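Local coordinates for protein ribonuclease H (Uncultured organism, PDB 4IBN) that probably cleaves the RNA strand of RNA-DNA hybrids endonucleolytically, leaving 5'-phosphomonoester ends, with magnesium as its cofactor, at residues V19-S24 against V91-D96; N67-L72 against I123-L128; R98-G103 against V141-V146. One frame throughout, in Å; residues are numbered along the deposited sequence.

Interaction 1: residues V19-S24 against V91-D96; sequences VYADES and VVFTTD
Val19 and Ala21 pack against Phe93 where strands 19-24 and 91-95 run parallel as neighbours in the mixed sheet of the RNase H fold. Val19 CG1 touches Phe93 CD1 at 3.6 Å and also reaches CE1. Ala21 CB comes within 3.5 Å of Phe93 CZ. The ring thus spans two strand residues on the same face of the sheet. Phe93 CG is anti to the backbone N (chi1 -170°), which starts the ring off beside the carbonyl carbon. Val19 CG2 extends this apolar row to Val91 CG1. On the other face Tyr20 and Thr94 lie side by side, with Tyr20 CD1 3.8 Å from Thr94 CB.

The backbone sets this register. Val19 N donates to Val92 O at 2.8 Å in an almost straight bond. Thr94 N donates to Val19 O, and Ala21 N to Thr94 O.

Beyond the ladder the carboxylates of Asp22, Glu23 and Asp96 converge. Glu23 and Asp96 reach toward each other tip to tip, their planes only 8° apart. Glu23 OE2 lies 2.9 Å from Asp96 OD1, a close pair of like charges and not a hydrogen bond. Asp22 crosses Asp96 at about a right angle. Together with nearby Asn159, from helix 153-168, this acidic cluster is consistent with the atypical DEDN active-site motif reported for this enzyme and with a metal-binding site. Ser97 N bonds to Thr95 OG1. A water lies 2.6 Å from Glu23 OE1, to which it donates, and 2.7 Å from Thr95 OG1.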
ATOM      1  N   VAL A  19       3.057   4.997  -5.306  1.00 17.20           N
ATOM      2  CA  VAL A  19       1.901   4.516  -4.615  1.00 16.35           C
ATOM      3  C   VAL A  19       1.921   5.000  -3.173  1.00 15.76           C
ATOM      4  O   VAL A  19       2.932   5.020  -2.597  1.00 15.55           O
ATOM      5  CB  VAL A  19       1.927   3.002  -4.625  1.00 17.32           C
ATOM      6  CG1 VAL A  19       0.912   2.459  -3.712  1.00 19.12           C
ATOM      7  CG2 VAL A  19       1.727   2.514  -6.030  1.00 17.37           C
ATOM      8  N   TYR A  20       0.775   5.463  -2.692  1.00 14.76           N
ATOM      9  CA  TYR A  20       0.653   5.977  -1.356  1.00 16.48           C
ATOM     10  C   TYR A  20      -0.487   5.247  -0.698  1.00 15.63           C
ATOM     11  O   TYR A  20      -1.563   5.354  -1.134  1.00 16.75           O
ATOM     12  CB  TYR A  20       0.366   7.495  -1.354  1.00 15.42           C
ATOM     13  CG  TYR A  20       1.453   8.288  -2.018  1.00 16.18           C
ATOM     14  CD1 TYR A  20       2.497   8.743  -1.309  1.00 17.88           C
ATOM     15  CD2 TYR A  20       1.424   8.539  -3.366  1.00 16.50           C
ATOM     16  CE1 TYR A  20       3.491   9.420  -1.904  1.00 16.70           C
ATOM     17  CE2 TYR A  20       2.400   9.220  -3.953  1.00 16.81           C
ATOM     18  CZ  TYR A  20       3.452   9.653  -3.215  1.00 17.94           C
ATOM     19  OH  TYR A  20       4.488  10.345  -3.746  1.00 24.41           O
ATOM     20  N   ALA A  21      -0.190   4.547   0.381  1.00 16.05           N
ATOM     21  CA  ALA A  21      -1.144   3.654   1.002  1.00 15.67           C
ATOM     22  C   ALA A  21      -1.358   3.975   2.468  1.00 17.81           C
ATOM     23  O   ALA A  21      -0.496   4.487   3.078  1.00 20.86           O
ATOM     24  CB  ALA A  21      -0.674   2.261   0.851  1.00 17.69           C
ATOM     25  N   ASP A  22      -2.559   3.702   2.965  1.00 18.23           N
ATOM     26  CA  ASP A  22      -2.880   3.852   4.375  1.00 18.56           C
ATOM     27  C   ASP A  22      -3.965   2.895   4.774  1.00 19.00           C
ATOM     28  O   ASP A  22      -4.556   2.311   3.972  1.00 17.11           O
ATOM     29  CB  ASP A  22      -3.287   5.263   4.775  1.00 20.52           C
ATOM     30  CG  ASP A  22      -3.297   5.450   6.278  1.00 27.27           C
ATOM     31  OD1 ASP A  22      -2.352   5.114   6.900  1.00 33.72           O
ATOM     32  OD2 ASP A  22      -4.282   5.837   6.850  1.00 40.88           O
ATOM     33  N   GLU A  23      -4.131   2.735   6.067  1.00 20.66           N
ATOM     34  CA  GLU A  23      -5.173   1.877   6.585  1.00 20.51           C
ATOM     35  C   GLU A  23      -5.785   2.505   7.809  1.00 22.35           C
ATOM     36  O   GLU A  23      -5.157   3.292   8.433  1.00 19.72           O
ATOM     37  CB  GLU A  23      -4.622   0.518   6.939  1.00 20.67           C
ATOM     38  CG  GLU A  23      -3.543   0.493   8.002  1.00 21.25           C
ATOM     39  CD  GLU A  23      -2.298   1.262   7.567  1.00 30.20           C
ATOM     40  OE1 GLU A  23      -1.809   0.977   6.488  1.00 31.02           O
ATOM     41  OE2 GLU A  23      -1.831   2.151   8.273  1.00 36.14           O
ATOM     42  N   SER A  24      -7.025   2.164   8.092  1.00 19.02           N
ATOM     43  CA  SER A  24      -7.601   2.621   9.306  1.00 19.06           C
ATOM     44  C   SER A  24      -8.724   1.714   9.783  1.00 17.64           C
ATOM     45  O   SER A  24      -9.451   1.177   9.003  1.00 20.35           O
ATOM     46  CB  SER A  24      -8.155   3.998   9.102  1.00 23.50           C
ATOM     47  OG  SER A  24      -8.544   4.540  10.318  1.00 28.47           O
ATOM     48  N   VAL A  91       7.885   0.499  -8.598  1.00 14.19           N
ATOM     49  CA  VAL A  91       6.973   1.143  -7.693  1.00 15.20           C
ATOM     50  C   VAL A  91       7.715   1.766  -6.545  1.00 15.48           C
ATOM     51  O   VAL A  91       8.478   1.151  -5.935  1.00 15.65           O
ATOM     52  CB  VAL A  91       5.962   0.132  -7.116  1.00 15.22           C
ATOM     53  CG1 VAL A  91       4.997   0.782  -6.189  1.00 17.05           C
ATOM     54  CG2 VAL A  91       5.263  -0.602  -8.233  1.00 16.53           C
ATOM     55  N   VAL A  92       7.392   3.000  -6.238  1.00 16.38           N
ATOM     56  CA  VAL A  92       7.797   3.571  -4.993  1.00 15.69           C
ATOM     57  C   VAL A  92       6.575   3.506  -4.108  1.00 18.62           C
ATOM     58  O   VAL A  92       5.616   4.107  -4.438  1.00 19.76           O
ATOM     59  CB  VAL A  92       8.194   5.033  -5.159  1.00 16.06           C
ATOM     60  CG1 VAL A  92       8.582   5.602  -3.841  1.00 15.89           C
ATOM     61  CG2 VAL A  92       9.321   5.154  -6.106  1.00 15.40           C
ATOM     62  N   PHE A  93       6.642   2.751  -3.015  1.00 17.07           N
ATOM     63  CA  PHE A  93       5.490   2.527  -2.163  1.00 13.72           C
ATOM     64  C   PHE A  93       5.729   3.213  -0.849  1.00 16.62           C
ATOM     65  O   PHE A  93       6.591   2.868  -0.158  1.00 17.03           O
ATOM     66  CB  PHE A  93       5.276   1.011  -1.959  1.00 14.28           C
ATOM     67  CG  PHE A  93       3.967   0.616  -1.295  1.00 16.93           C
ATOM     68  CD1 PHE A  93       2.951   0.073  -2.008  1.00 17.82           C
ATOM     69  CD2 PHE A  93       3.818   0.682   0.052  1.00 19.35           C
ATOM     70  CE1 PHE A  93       1.827  -0.312  -1.426  1.00 16.43           C
ATOM     71  CE2 PHE A  93       2.695   0.291   0.625  1.00 17.20           C
ATOM     72  CZ  PHE A  93       1.695  -0.198  -0.116  1.00 16.48           C
ATOM     73  N   THR A  94       4.916   4.220  -0.583  1.00 14.62           N
ATOM     74  CA  THR A  94       5.024   4.986   0.620  1.00 16.78           C
ATOM     75  C   THR A  94       3.825   4.795   1.536  1.00 16.66           C
ATOM     76  O   THR A  94       2.755   4.957   1.148  1.00 18.40           O
ATOM     77  CB  THR A  94       5.159   6.515   0.309  1.00 16.60           C
ATOM     78  OG1 THR A  94       6.272   6.738  -0.538  1.00 18.72           O
ATOM     79  CG2 THR A  94       5.339   7.279   1.562  1.00 18.70           C
ATOM     80  N   THR A  95       4.099   4.453   2.777  1.00 16.23           N
ATOM     81  CA  THR A  95       3.060   4.164   3.727  1.00 17.18           C
ATOM     82  C   THR A  95       3.411   4.661   5.096  1.00 19.58           C
ATOM     83  O   THR A  95       4.526   4.847   5.367  1.00 19.28           O
ATOM     84  CB  THR A  95       2.803   2.681   3.811  1.00 20.72           C
ATOM     85  OG1 THR A  95       1.816   2.430   4.790  1.00 19.85           O
ATOM     86  CG2 THR A  95       4.033   1.954   4.128  1.00 20.84           C
ATOM     87  N   ASP A  96       2.394   4.896   5.914  1.00 20.28           N
ATOM     88  CA  ASP A  96       2.551   5.179   7.332  1.00 24.43           C
ATOM     89  C   ASP A  96       2.851   3.944   8.172  1.00 22.44           C
ATOM     90  O   ASP A  96       3.153   4.049   9.306  1.00 23.24           O
ATOM     91  CB  ASP A  96       1.311   5.866   7.912  1.00 25.16           C
ATOM     92  CG  ASP A  96       0.103   4.960   7.948  1.00 34.47           C
ATOM     93  OD1 ASP A  96      -0.064   4.127   7.079  1.00 37.70           O
ATOM     94  OD2 ASP A  96      -0.724   5.098   8.823  1.00 40.10           O
TER
HETATM   95  O   HOH W   1      -0.409   1.037   4.255  1.00 24.54           O

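Interaction 2: residues N67-L72 against I123-L128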
ATOM      1  N   ASN A  67      -5.605  -3.305  12.242  1.00 19.31           N
ATOM      2  CA  ASN A  67      -4.803  -2.382  11.502  1.00 18.57           C
ATOM      3  C   ASN A  67      -3.736  -3.113  10.717  1.00 16.94           C
ATOM      4  O   ASN A  67      -3.493  -2.768   9.622  1.00 22.05           O
ATOM      5  CB  ASN A  67      -4.145  -1.315  12.356  1.00 24.49           C
ATOM      6  CG  ASN A  67      -5.087  -0.222  12.747  1.00 32.20           C
ATOM      7  OD1 ASN A  67      -5.427   0.626  11.954  1.00 40.32           O
ATOM      8  ND2 ASN A  67      -5.530  -0.247  13.980  1.00 42.98           N
ATOM      9  N   ASN A  68      -3.140  -4.124  11.306  1.00 19.63           N
ATOM     10  CA  ASN A  68      -2.136  -4.906  10.619  1.00 19.09           C
ATOM     11  C   ASN A  68      -2.694  -5.641   9.431  1.00 19.59           C
ATOM     12  O   ASN A  68      -2.044  -5.756   8.449  1.00 18.58           O
ATOM     13  CB  ASN A  68      -1.437  -5.878  11.539  1.00 19.68           C
ATOM     14  CG  ASN A  68      -0.464  -5.208  12.494  1.00 23.77           C
ATOM     15  OD1 ASN A  68      -0.204  -4.065  12.409  1.00 27.23           O
ATOM     16  ND2 ASN A  68       0.066  -5.968  13.386  1.00 29.17           N
ATOM     17  N   ARG A  69      -3.882  -6.184   9.572  1.00 15.90           N
ATOM     18  CA  ARG A  69      -4.454  -6.867   8.447  1.00 17.67           C
ATOM     19  C   ARG A  69      -4.712  -5.885   7.294  1.00 18.02           C
ATOM     20  O   ARG A  69      -4.403  -6.140   6.178  1.00 18.27           O
ATOM     21  CB  ARG A  69      -5.791  -7.512   8.823  1.00 19.77           C
ATOM     22  CG  ARG A  69      -5.769  -8.922   9.348  1.00 24.35           C
ATOM     23  CD  ARG A  69      -7.224  -9.599   9.327  1.00 24.61           C
ATOM     24  NE  ARG A  69      -7.849  -9.655   8.017  1.00 27.22           N
ATOM     25  CZ  ARG A  69      -7.610 -10.582   7.118  1.00 28.31           C
ATOM     26  NH1 ARG A  69      -6.765 -11.523   7.403  1.00 31.01           N
ATOM     27  NH2 ARG A  69      -8.180 -10.560   5.951  1.00 26.72           N
ATOM     28  N   MET A  70      -5.310  -4.761   7.610  1.00 15.58           N
ATOM     29  CA  MET A  70      -5.612  -3.783   6.596  1.00 17.24           C
ATOM     30  C   MET A  70      -4.344  -3.188   5.911  1.00 17.84           C
ATOM     31  O   MET A  70      -4.345  -2.875   4.759  1.00 17.96           O
ATOM     32  CB  MET A  70      -6.604  -2.720   7.106  1.00 17.25           C
ATOM     33  CG  MET A  70      -7.919  -3.280   7.530  1.00 19.69           C
ATOM     34  SD  MET A  70      -8.658  -4.479   6.353  1.00 22.42           S
ATOM     35  CE  MET A  70      -9.058  -3.455   5.023  1.00 24.45           C
ATOM     36  N   ALA A  71      -3.298  -3.031   6.680  1.00 16.21           N
ATOM     37  CA  ALA A  71      -2.070  -2.569   6.115  1.00 16.32           C
ATOM     38  C   ALA A  71      -1.592  -3.583   5.073  1.00 15.80           C
ATOM     39  O   ALA A  71      -1.197  -3.212   4.031  1.00 18.23           O
ATOM     40  CB  ALA A  71      -1.058  -2.376   7.170  1.00 15.82           C
ATOM     41  N   LEU A  72      -1.677  -4.855   5.405  1.00 16.51           N
ATOM     42  CA  LEU A  72      -1.300  -5.882   4.444  1.00 16.91           C
ATOM     43  C   LEU A  72      -2.199  -5.890   3.200  1.00 18.76           C
ATOM     44  O   LEU A  72      -1.736  -6.040   2.123  1.00 18.75           O
ATOM     45  CB  LEU A  72      -1.146  -7.257   5.098  1.00 16.84           C
ATOM     46  CG  LEU A  72       0.098  -7.458   5.915  1.00 18.30           C
ATOM     47  CD1 LEU A  72      -0.061  -8.592   6.894  1.00 16.08           C
ATOM     48  CD2 LEU A  72       1.228  -7.679   5.006  1.00 17.95           C
ATOM     49  N   ILE A 123       0.220 -13.875  16.860  1.00 31.18           N
ATOM     50  CA  ILE A 123      -0.668 -13.633  15.746  1.00 30.03           C
ATOM     51  C   ILE A 123       0.045 -12.778  14.742  1.00 28.83           C
ATOM     52  O   ILE A 123       0.027 -11.600  14.824  1.00 31.59           O
ATOM     53  CB  ILE A 123      -1.924 -12.941  16.191  1.00 31.58           C
ATOM     54  CG1 ILE A 123      -2.781 -13.905  16.988  1.00 32.48           C
ATOM     55  CG2 ILE A 123      -2.700 -12.515  15.021  1.00 34.15           C
ATOM     56  CD1 ILE A 123      -4.131 -13.365  17.342  1.00 40.13           C
ATOM     57  N   GLU A 124       0.734 -13.404  13.826  1.00 28.35           N
ATOM     58  CA  GLU A 124       1.623 -12.703  12.948  1.00 25.05           C
ATOM     59  C   GLU A 124       1.049 -12.409  11.538  1.00 24.55           C
ATOM     60  O   GLU A 124       1.735 -11.916  10.735  1.00 24.22           O
ATOM     61  CB  GLU A 124       2.897 -13.516  12.801  1.00 27.73           C
ATOM     62  CG  GLU A 124       3.660 -13.706  14.050  1.00 36.14           C
ATOM     63  CD  GLU A 124       4.607 -14.934  14.039  1.00 43.31           C
ATOM     64  OE1 GLU A 124       4.156 -16.083  14.123  1.00 33.44           O
ATOM     65  OE2 GLU A 124       5.813 -14.705  14.012  1.00 43.19           O
ATOM     66  N   ASN A 125      -0.175 -12.783  11.268  1.00 22.22           N
ATOM     67  CA  ASN A 125      -0.751 -12.611   9.951  1.00 23.23           C
ATOM     68  C   ASN A 125       0.069 -13.296   8.836  1.00 21.86           C
ATOM     69  O   ASN A 125       0.118 -12.818   7.756  1.00 20.94           O
ATOM     70  CB  ASN A 125      -0.864 -11.141   9.586  1.00 21.61           C
ATOM     71  CG  ASN A 125      -1.490 -10.304  10.656  1.00 31.19           C
ATOM     72  OD1 ASN A 125      -0.859  -9.440  11.193  1.00 38.84           O
ATOM     73  ND2 ASN A 125      -2.713 -10.538  10.931  1.00 26.72           N
ATOM     74  N   LEU A 126       0.643 -14.444   9.120  1.00 23.58           N
ATOM     75  CA  LEU A 126       1.550 -15.062   8.192  1.00 21.42           C
ATOM     76  C   LEU A 126       0.917 -15.382   6.840  1.00 19.25           C
ATOM     77  O   LEU A 126       1.581 -15.283   5.854  1.00 23.47           O
ATOM     78  CB  LEU A 126       2.209 -16.320   8.768  1.00 21.72           C
ATOM     79  CG  LEU A 126       3.184 -16.134   9.917  1.00 24.85           C
ATOM     80  CD1 LEU A 126       3.796 -17.431  10.354  1.00 29.54           C
ATOM     81  CD2 LEU A 126       4.228 -15.081   9.703  1.00 27.64           C
ATOM     82  N   ALA A 127      -0.327 -15.814   6.812  1.00 19.26           N
ATOM     83  CA  ALA A 127      -0.948 -16.115   5.540  1.00 18.97           C
ATOM     84  C   ALA A 127      -1.060 -14.884   4.654  1.00 19.54           C
ATOM     85  O   ALA A 127      -0.823 -14.956   3.495  1.00 19.93           O
ATOM     86  CB  ALA A 127      -2.281 -16.737   5.730  1.00 22.16           C
ATOM     87  N   LEU A 128      -1.455 -13.776   5.245  1.00 17.53           N
ATOM     88  CA  LEU A 128      -1.524 -12.538   4.523  1.00 19.33           C
ATOM     89  C   LEU A 128      -0.174 -12.038   4.063  1.00 17.50           C
ATOM     90  O   LEU A 128      -0.068 -11.527   3.027  1.00 20.05           O
ATOM     91  CB  LEU A 128      -2.238 -11.457   5.308  1.00 20.39           C
ATOM     92  CG  LEU A 128      -3.712 -11.191   5.178  1.00 30.99           C
ATOM     93  CD1 LEU A 128      -3.955  -9.862   5.802  1.00 25.52           C
ATOM     94  CD2 LEU A 128      -4.199 -11.159   3.808  1.00 22.24           C
TER
HETATM   95  O   HOH W   2      -4.665 -11.938   9.611  1.00 32.12           O
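Arg69 and Leu72 on the first turns of helix 67-82 meet Asn125 and Leu128 at the start of helix 126-136. This is a helix-to-helix contact near the surface of the RNase H fold, and no direct hydrogen bond crosses it.

Leu128 puts CD1 over one face of the Arg69 guanidinium, offset toward the rim, 3.6 Å from Arg69 NH1. The two side chains cross at about a right angle. The arginine chain bends at chi3 (58°), which turns NE away from a fully extended course. A water sits at the guanidinium edge, in its plane. It accepts from Arg69 NH1 at 3.1 Å and from Asn125 ND2 at 2.7 Å, so it bridges the segments. Arg69 NH2 has a second partner in Glu62, with which it forms a salt bridge. An alanine in place of Arg69 would probably leave the bridging water without its NH1 donor, Glu62 without its mate and Leu128 CD1 without the flat group it covers.

Asn125 takes the N-cap position of helix 126-136, although its side chain makes no capping bond. Its OD1 lies 3.6 Å from Asn68 CB and has a weak hydrogen bond with Tyr99 OH. Beside it, Arg69 CG packs on Asn125 ND2.

Leu72 provides the buried part of the contact. Its CD1 lies 3.8 Å from Asn125 CB and also touches Leu128 CB, while its CB meets Leu128 CD1 at 3.9 Å. Behind it, Leu72 continues onto Trp129 and Ala132 of helix 126-136. The result is an apolar seam edged by a water-bridged polar pair, in the helical layer that accompanies the sheet of a type 1 RNase H.

Interaction 3: residues R98-G103 against V141-V146; sequences RYIVDG and VEWRWV
Helix 98-103 and strand 141-145 have N-to-C directions 142° apart, so roughly antiparallel, with the axes 7.9 Å apart, and this brings Arg98 to Trp145 and Val101 to Trp143. Arg98 CG lies over one face of the indole in a CH-pi contact, 3.4 Å from the centroid of the five-membered ring and 12° off its normal. The Arg98 chain bends at chi2 and chi3, and NH1 ends 3.5 Å from Trp145 CE3. Asp102, one turn along the same helix, meets the guanidinium at its edge, in plane. Arg98 NE donates to Asp102 OD2 at 3.0 Å and NH2 to OD1 at 2.9 Å, a side-on salt bridge. Trp145 NE1 is bonded to Asp96 O, which limits rotation of the indole.

Deeper in, Val101 CG2 touches Trp145 CB at 4.0 Å and also Arg144 O, while CG1 faces Trp143 CB. Ile100 CG2 meets Trp143 CZ3 at 4.1 Å. Trp143 also meets the ring of Phe93 from the adjoining strand.

No hydrogen bond crosses between the segments. The helix therefore holds to the edge strand by dispersion and CH-pi contact, while Asp102 takes Arg98 NE and NH2, and Asp96 O takes Trp145 NE1.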
ATOM      1  N   ARG A  98       5.015   1.193   9.424  1.00 22.36           N
ATOM      2  CA  ARG A  98       6.299   0.579   9.595  1.00 21.33           C
ATOM      3  C   ARG A  98       6.171  -0.913   9.598  1.00 21.33           C
ATOM      4  O   ARG A  98       7.050  -1.609   9.258  1.00 21.38           O
ATOM      5  CB  ARG A  98       7.031   1.107  10.803  1.00 25.62           C
ATOM      6  CG  ARG A  98       7.728   2.366  10.500  1.00 28.25           C
ATOM      7  CD  ARG A  98       8.995   2.546  11.229  1.00 23.74           C
ATOM      8  NE  ARG A  98      10.103   1.871  10.619  1.00 24.05           N
ATOM      9  CZ  ARG A  98      11.119   2.476  10.038  1.00 27.90           C
ATOM     10  NH1 ARG A  98      11.166   3.791   9.963  1.00 29.30           N
ATOM     11  NH2 ARG A  98      12.101   1.767   9.525  1.00 26.24           N
ATOM     12  N   TYR A  99       5.013  -1.395   9.936  1.00 20.04           N
ATOM     13  CA  TYR A  99       4.818  -2.820   9.916  1.00 19.47           C
ATOM     14  C   TYR A  99       5.114  -3.301   8.496  1.00 19.42           C
ATOM     15  O   TYR A  99       5.818  -4.214   8.335  1.00 18.21           O
ATOM     16  CB  TYR A  99       3.355  -3.147  10.283  1.00 18.25           C
ATOM     17  CG  TYR A  99       2.957  -4.598  10.427  1.00 18.42           C
ATOM     18  CD1 TYR A  99       3.453  -5.381  11.417  1.00 24.86           C
ATOM     19  CD2 TYR A  99       2.063  -5.175   9.574  1.00 20.07           C
ATOM     20  CE1 TYR A  99       3.090  -6.694  11.542  1.00 22.67           C
ATOM     21  CE2 TYR A  99       1.687  -6.463   9.718  1.00 22.50           C
ATOM     22  CZ  TYR A  99       2.208  -7.232  10.703  1.00 25.51           C
ATOM     23  OH  TYR A  99       1.840  -8.537  10.861  1.00 26.13           O
ATOM     24  N   ILE A 100       4.564  -2.639   7.494  1.00 17.16           N
ATOM     25  CA  ILE A 100       4.814  -2.999   6.102  1.00 15.74           C
ATOM     26  C   ILE A 100       6.252  -2.735   5.661  1.00 15.97           C
ATOM     27  O   ILE A 100       6.848  -3.557   5.084  1.00 19.50           O
ATOM     28  CB  ILE A 100       3.899  -2.229   5.140  1.00 15.53           C
ATOM     29  CG1 ILE A 100       2.442  -2.587   5.375  1.00 17.66           C
ATOM     30  CG2 ILE A 100       4.282  -2.464   3.720  1.00 15.78           C
ATOM     31  CD1 ILE A 100       2.154  -3.996   5.389  1.00 21.46           C
ATOM     32  N   VAL A 101       6.767  -1.558   5.956  1.00 16.36           N
ATOM     33  CA  VAL A 101       8.081  -1.229   5.481  1.00 16.64           C
ATOM     34  C   VAL A 101       9.178  -2.116   6.068  1.00 18.15           C
ATOM     35  O   VAL A 101      10.041  -2.574   5.377  1.00 16.94           O
ATOM     36  CB  VAL A 101       8.434   0.255   5.772  1.00 15.12           C
ATOM     37  CG1 VAL A 101       9.785   0.570   5.357  1.00 17.98           C
ATOM     38  CG2 VAL A 101       7.502   1.135   5.102  1.00 18.01           C
ATOM     39  N   ASP A 102       9.169  -2.282   7.378  1.00 16.58           N
ATOM     40  CA  ASP A 102      10.115  -3.159   8.020  1.00 17.05           C
ATOM     41  C   ASP A 102       9.865  -4.633   7.664  1.00 19.75           C
ATOM     42  O   ASP A 102      10.756  -5.398   7.564  1.00 19.16           O
ATOM     43  CB  ASP A 102      10.156  -2.948   9.519  1.00 18.25           C
ATOM     44  CG  ASP A 102      10.639  -1.591   9.905  1.00 15.70           C
ATOM     45  OD1 ASP A 102      11.452  -1.031   9.206  1.00 20.48           O
ATOM     46  OD2 ASP A 102      10.210  -1.139  10.936  1.00 20.26           O
ATOM     47  N   GLY A 103       8.619  -5.012   7.533  1.00 17.14           N
ATOM     48  CA  GLY A 103       8.347  -6.370   7.132  1.00 19.44           C
ATOM     49  C   GLY A 103       8.846  -6.700   5.756  1.00 20.37           C
ATOM     50  O   GLY A 103       9.426  -7.703   5.563  1.00 19.09           O
ATOM     51  N   VAL A 141      10.305  -2.741  -6.055  1.00 16.29           N
ATOM     52  CA  VAL A 141       9.702  -1.846  -5.102  1.00 14.37           C
ATOM     53  C   VAL A 141      10.701  -1.173  -4.191  1.00 16.51           C
ATOM     54  O   VAL A 141      11.571  -1.791  -3.701  1.00 18.07           O
ATOM     55  CB  VAL A 141       8.653  -2.555  -4.262  1.00 15.28           C
ATOM     56  CG1 VAL A 141       7.841  -1.546  -3.456  1.00 16.27           C
ATOM     57  CG2 VAL A 141       7.732  -3.365  -5.120  1.00 17.94           C
ATOM     58  N   GLU A 142      10.539   0.131  -4.036  1.00 15.53           N
ATOM     59  CA  GLU A 142      11.261   0.865  -3.042  1.00 16.14           C
ATOM     60  C   GLU A 142      10.253   1.163  -1.974  1.00 16.95           C
ATOM     61  O   GLU A 142       9.300   1.787  -2.234  1.00 17.69           O
ATOM     62  CB  GLU A 142      11.837   2.169  -3.595  1.00 17.59           C
ATOM     63  CG  GLU A 142      12.413   3.053  -2.528  1.00 17.25           C
ATOM     64  CD  GLU A 142      13.076   4.316  -3.009  1.00 23.82           C
ATOM     65  OE1 GLU A 142      13.234   4.513  -4.189  1.00 24.62           O
ATOM     66  OE2 GLU A 142      13.455   5.094  -2.154  1.00 28.86           O
ATOM     67  N   TRP A 143      10.507   0.673  -0.786  1.00 16.39           N
ATOM     68  CA  TRP A 143       9.584   0.823   0.314  1.00 15.78           C
ATOM     69  C   TRP A 143       9.943   2.052   1.144  1.00 17.26           C
ATOM     70  O   TRP A 143      11.058   2.162   1.539  1.00 21.55           O
ATOM     71  CB  TRP A 143       9.611  -0.454   1.196  1.00 18.27           C
ATOM     72  CG  TRP A 143       9.291  -1.727   0.459  1.00 17.62           C
ATOM     73  CD1 TRP A 143      10.151  -2.625  -0.009  1.00 17.07           C
ATOM     74  CD2 TRP A 143       8.001  -2.216   0.134  1.00 15.88           C
ATOM     75  NE1 TRP A 143       9.506  -3.639  -0.640  1.00 17.88           N
ATOM     76  CE2 TRP A 143       8.168  -3.402  -0.555  1.00 16.70           C
ATOM     77  CE3 TRP A 143       6.727  -1.763   0.361  1.00 16.23           C
ATOM     78  CZ2 TRP A 143       7.106  -4.117  -1.035  1.00 16.82           C
ATOM     79  CZ3 TRP A 143       5.690  -2.477  -0.088  1.00 17.82           C
ATOM     80  CH2 TRP A 143       5.867  -3.629  -0.788  1.00 17.36           C
ATOM     81  N   ARG A 144       9.006   2.963   1.374  1.00 16.14           N
ATOM     82  CA  ARG A 144       9.273   4.191   2.099  1.00 17.11           C
ATOM     83  C   ARG A 144       8.259   4.405   3.203  1.00 18.69           C
ATOM     84  O   ARG A 144       7.142   4.154   2.981  1.00 19.80           O
ATOM     85  CB  ARG A 144       9.158   5.397   1.169  1.00 18.26           C
ATOM     86  CG  ARG A 144      10.203   5.471   0.086  1.00 20.94           C
ATOM     87  CD  ARG A 144      10.243   6.813  -0.549  1.00 20.94           C
ATOM     88  NE  ARG A 144      11.146   6.910  -1.673  1.00 21.75           N
ATOM     89  CZ  ARG A 144      11.099   7.871  -2.569  1.00 25.25           C
ATOM     90  NH1 ARG A 144      10.211   8.812  -2.473  1.00 29.60           N
ATOM     91  NH2 ARG A 144      11.927   7.875  -3.570  1.00 30.04           N
ATOM     92  N   TRP A 145       8.710   4.874   4.371  1.00 18.60           N
ATOM     93  CA  TRP A 145       7.844   5.211   5.490  1.00 18.83           C
ATOM     94  C   TRP A 145       7.744   6.724   5.661  1.00 19.10           C
ATOM     95  O   TRP A 145       8.692   7.424   5.492  1.00 20.07           O
ATOM     96  CB  TRP A 145       8.395   4.614   6.789  1.00 18.73           C
ATOM     97  CG  TRP A 145       7.644   4.970   7.990  1.00 20.51           C
ATOM     98  CD1 TRP A 145       6.453   4.543   8.304  1.00 22.61           C
ATOM     99  CD2 TRP A 145       8.049   5.822   9.034  1.00 23.44           C
ATOM    100  NE1 TRP A 145       6.042   5.051   9.462  1.00 23.09           N
ATOM    101  CE2 TRP A 145       7.010   5.864   9.941  1.00 27.44           C
ATOM    102  CE3 TRP A 145       9.171   6.575   9.279  1.00 28.60           C
ATOM    103  CZ2 TRP A 145       7.057   6.617  11.076  1.00 25.03           C
ATOM    104  CZ3 TRP A 145       9.218   7.313  10.412  1.00 29.87           C
ATOM    105  CH2 TRP A 145       8.163   7.332  11.285  1.00 28.19           C
ATOM    106  N   VAL A 146       6.550   7.182   5.995  1.00 20.51           N
ATOM    107  CA  VAL A 146       6.334   8.534   6.466  1.00 21.01           C
ATOM    108  C   VAL A 146       5.419   8.497   7.657  1.00 19.62           C
ATOM    109  O   VAL A 146       4.660   7.610   7.785  1.00 19.92           O
ATOM    110  CB  VAL A 146       5.636   9.416   5.406  1.00 21.34           C
ATOM    111  CG1 VAL A 146       6.584   9.731   4.262  1.00 23.35           C
ATOM    112  CG2 VAL A 146       4.413   8.783   4.932  1.00 20.59           C
TER

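Overall arrangement
From the N terminus, strand 16-25 is followed by strands 34-45 and 53-62 and helix 67-82 before strand 90-95 returns to its side and interaction 1 closes the first loop. Interaction 2 opens inside that loop, at 67-72, and closes beyond it at 123-128, so the two cross. Interaction 3 starts at 98-103, after interaction 1 has closed, and ends at 141-146, so it crosses interaction 2 and stands in series with interaction 1. Strand 140-145 joins the sheet beside 90-95, where Phe93 pairs through its backbone with Glu142 and Arg144. Glu23 packs on Ala71, and Ala71 O on Ile100 CD1. Sheet and helices 67-82, 98-113 and 126-136 are thus tied together.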